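Local coordinates for protein putative fructosamine-3-kinase (Thermobifida fusca YX, PDB 3F7W) that probably acts as a kinase of the fructosamine kinase family, its substrate not established, at residues 141-144 and 145-149. Residues are numbered along the deposited sequence; the frame is centred on the assembly and turned at random.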
ATOM      1  N   TRP A 141      12.139  13.799   3.711  1.00 29.61           N
ATOM      2  CA  TRP A 141      10.858  13.231   4.106  1.00 29.16           C
ATOM      3  C   TRP A 141       9.816  14.233   4.655  1.00 27.79           C
ATOM      4  O   TRP A 141       8.648  14.173   4.253  1.00 28.26           O
ATOM      5  CB  TRP A 141      11.053  12.035   5.055  1.00 28.37           C
ATOM      6  CG  TRP A 141       9.754  11.374   5.381  1.00 28.79           C
ATOM      7  CD1 TRP A 141       9.066  10.520   4.610  1.00 27.40           C
ATOM      8  CD2 TRP A 141       8.979  11.580   6.558  1.00 27.48           C
ATOM      9  NE1 TRP A 141       7.887  10.159   5.224  1.00 27.21           N
ATOM     10  CE2 TRP A 141       7.815  10.792   6.431  1.00 30.98           C
ATOM     11  CE3 TRP A 141       9.156  12.347   7.708  1.00 28.17           C
ATOM     12  CZ2 TRP A 141       6.834  10.755   7.402  1.00 28.79           C
ATOM     13  CZ3 TRP A 141       8.171  12.315   8.678  1.00 28.27           C
ATOM     14  CH2 TRP A 141       7.023  11.506   8.517  1.00 30.24           C
ATOM     15  N   PRO A 142      10.207  15.132   5.583  1.00 28.48           N
ATOM     16  CA  PRO A 142       9.163  15.995   6.155  1.00 28.74           C
ATOM     17  C   PRO A 142       8.391  16.791   5.110  1.00 27.80           C
ATOM     18  O   PRO A 142       7.166  16.866   5.179  1.00 28.85           O
ATOM     19  CB  PRO A 142       9.953  16.940   7.101  1.00 26.43           C
ATOM     20  CG  PRO A 142      11.178  16.164   7.449  1.00 29.54           C
ATOM     21  CD  PRO A 142      11.524  15.413   6.181  1.00 29.54           C
ATOM     22  N   GLU A 143       9.099  17.351   4.134  1.00 26.62           N
ATOM     23  CA  GLU A 143       8.445  18.091   3.052  1.00 26.84           C
ATOM     24  C   GLU A 143       7.562  17.194   2.172  1.00 26.35           C
ATOM     25  O   GLU A 143       6.449  17.551   1.805  1.00 24.77           O
ATOM     26  CB  GLU A 143       9.506  18.773   2.185  1.00 30.03           C
ATOM     27  CG  GLU A 143      10.227  19.945   2.858  1.00 32.97           C
ATOM     28  CD  GLU A 143      11.192  19.561   3.996  1.00 39.82           C
ATOM     29  OE1 GLU A 143      11.708  18.409   4.070  1.00 32.12           O
ATOM     30  OE2 GLU A 143      11.448  20.458   4.827  1.00 40.47           O
ATOM     31  N   PHE A 144       8.102  16.055   1.782  1.00 25.17           N
ATOM     32  CA  PHE A 144       7.346  15.078   1.041  1.00 24.50           C
ATOM     33  C   PHE A 144       6.056  14.674   1.779  1.00 25.55           C
ATOM     34  O   PHE A 144       4.967  14.658   1.200  1.00 25.64           O
ATOM     35  CB  PHE A 144       8.244  13.858   0.798  1.00 26.34           C
ATOM     36  CG  PHE A 144       7.523  12.668   0.282  1.00 27.40           C
ATOM     37  CD1 PHE A 144       7.077  12.623  -1.029  1.00 28.92           C
ATOM     38  CD2 PHE A 144       7.300  11.570   1.110  1.00 30.27           C
ATOM     39  CE1 PHE A 144       6.400  11.514  -1.498  1.00 31.53           C
ATOM     40  CE2 PHE A 144       6.635  10.452   0.630  1.00 30.04           C
ATOM     41  CZ  PHE A 144       6.189  10.433  -0.668  1.00 29.16           C
ATOM     42  N   TYR A 145       6.175  14.357   3.067  1.00 24.78           N
ATOM     43  CA  TYR A 145       5.035  13.852   3.812  1.00 24.92           C
ATOM     44  C   TYR A 145       3.964  14.939   3.962  1.00 26.18           C
ATOM     45  O   TYR A 145       2.803  14.721   3.631  1.00 25.33           O
ATOM     46  CB  TYR A 145       5.492  13.370   5.176  1.00 26.28           C
ATOM     47  CG  TYR A 145       4.470  12.551   5.928  1.00 27.20           C
ATOM     48  CD1 TYR A 145       3.984  11.365   5.400  1.00 24.48           C
ATOM     49  CD2 TYR A 145       4.023  12.936   7.189  1.00 27.10           C
ATOM     50  CE1 TYR A 145       3.063  10.576   6.112  1.00 24.69           C
ATOM     51  CE2 TYR A 145       3.114  12.158   7.904  1.00 24.45           C
ATOM     52  CZ  TYR A 145       2.628  10.979   7.355  1.00 25.93           C
ATOM     53  OH  TYR A 145       1.718  10.198   8.040  1.00 25.54           O
ATOM     54  N   ALA A 146       4.378  16.123   4.415  1.00 26.34           N
ATOM     55  CA  ALA A 146       3.455  17.245   4.602  1.00 25.02           C
ATOM     56  C   ALA A 146       2.733  17.588   3.297  1.00 25.70           C
ATOM     57  O   ALA A 146       1.502  17.591   3.246  1.00 28.22           O
ATOM     58  CB  ALA A 146       4.174  18.463   5.175  1.00 25.90           C
ATOM     59  N   GLU A 147       3.490  17.812   2.233  1.00 24.74           N
ATOM     60  CA  GLU A 147       2.958  18.414   1.010  1.00 25.31           C
ATOM     61  C   GLU A 147       2.281  17.401   0.078  1.00 26.16           C
ATOM     62  O   GLU A 147       1.326  17.747  -0.634  1.00 25.76           O
ATOM     63  CB  GLU A 147       4.071  19.115   0.247  1.00 26.80           C
ATOM     64  CG  GLU A 147       4.748  20.235   1.035  1.00 26.78           C
ATOM     65  CD  GLU A 147       6.030  20.717   0.398  1.00 28.82           C
ATOM     66  OE1 GLU A 147       6.151  20.630  -0.824  1.00 31.68           O
ATOM     67  OE2 GLU A 147       6.913  21.231   1.110  1.00 36.47           O
ATOM     68  N   GLN A 148       2.778  16.170   0.099  1.00 24.47           N
ATOM     69  CA  GLN A 148       2.300  15.100  -0.803  1.00 27.22           C
ATOM     70  C   GLN A 148       1.534  13.945  -0.142  1.00 27.24           C
ATOM     71  O   GLN A 148       0.854  13.184  -0.846  1.00 27.24           O
ATOM     72  CB  GLN A 148       3.486  14.560  -1.627  1.00 26.92           C
ATOM     73  CG  GLN A 148       4.038  15.675  -2.521  1.00 24.74           C
ATOM     74  CD  GLN A 148       5.292  15.328  -3.310  1.00 30.41           C
ATOM     75  OE1 GLN A 148       6.105  16.217  -3.527  1.00 31.29           O
ATOM     76  NE2 GLN A 148       5.442  14.057  -3.773  1.00 23.32           N
ATOM     77  N   ARG A 149       1.641  13.796   1.182  1.00 27.32           N
ATOM     78  CA  ARG A 149       0.946  12.720   1.884  1.00 24.41           C
ATOM     79  C   ARG A 149      -0.118  13.178   2.893  1.00 25.77           C
ATOM     80  O   ARG A 149      -1.022  12.399   3.227  1.00 26.31           O
ATOM     81  CB  ARG A 149       1.951  11.754   2.531  1.00 23.37           C
ATOM     82  CG  ARG A 149       2.828  10.953   1.499  1.00 25.46           C
ATOM     83  CD  ARG A 149       1.991   9.954   0.717  1.00 25.94           C
ATOM     84  NE  ARG A 149       2.713   9.261  -0.331  1.00 26.92           N
ATOM     85  CZ  ARG A 149       2.912   9.736  -1.563  1.00 27.55           C
ATOM     86  NH1 ARG A 149       2.477  10.942  -1.911  1.00 27.49           N
ATOM     87  NH2 ARG A 149       3.559   9.000  -2.456  1.00 28.08           N
TER
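Trp-141 lays the six-membered part of its indole over one face of the Tyr-145 ring, an offset stack with centroids 4.5 Å apart and planes at 23°; CZ2 of Trp-141 lies 3.3 Å from CG of Tyr-145. Both side chains set CG anti to the backbone N (chi1 -167° in Tyr-145), which points them the same way, one turn apart. CB of Tyr-145 adds a CH-pi contact over the same indole. Beyond the stack, Tyr-145 OH is hydrogen-bonded to Leu-257 O and His-261 N, tying the opening turns of helix 141-159 to helix 251-270 in the helical part of this protein-kinase-like fold. Phe-144 meets Arg-149 five residues on: CZ of Phe-144 sits 3.5 Å from CZ of Arg-149, over the centre of the guanidinium, with the planes 59° apart. NH1 of Arg-149 bonds Gln-148 O (3.0 Å) and Asp-134 O, while NH2 holds Asn-135 OD1. Replacing Arg-149 with alanine would take away the guanidinium beside the Phe-144 ring and would probably leave Asn-135 OD1 without that donor. Gln-148 NE2 comes to the edge of Phe-144, 3.5 Å from CD1, and bonds Thr-136 O. Arg-149 N keeps the alpha-helical bond to Tyr-145 O at 2.9 Å and, weakly, makes the wider pi-type one to Phe-144 O.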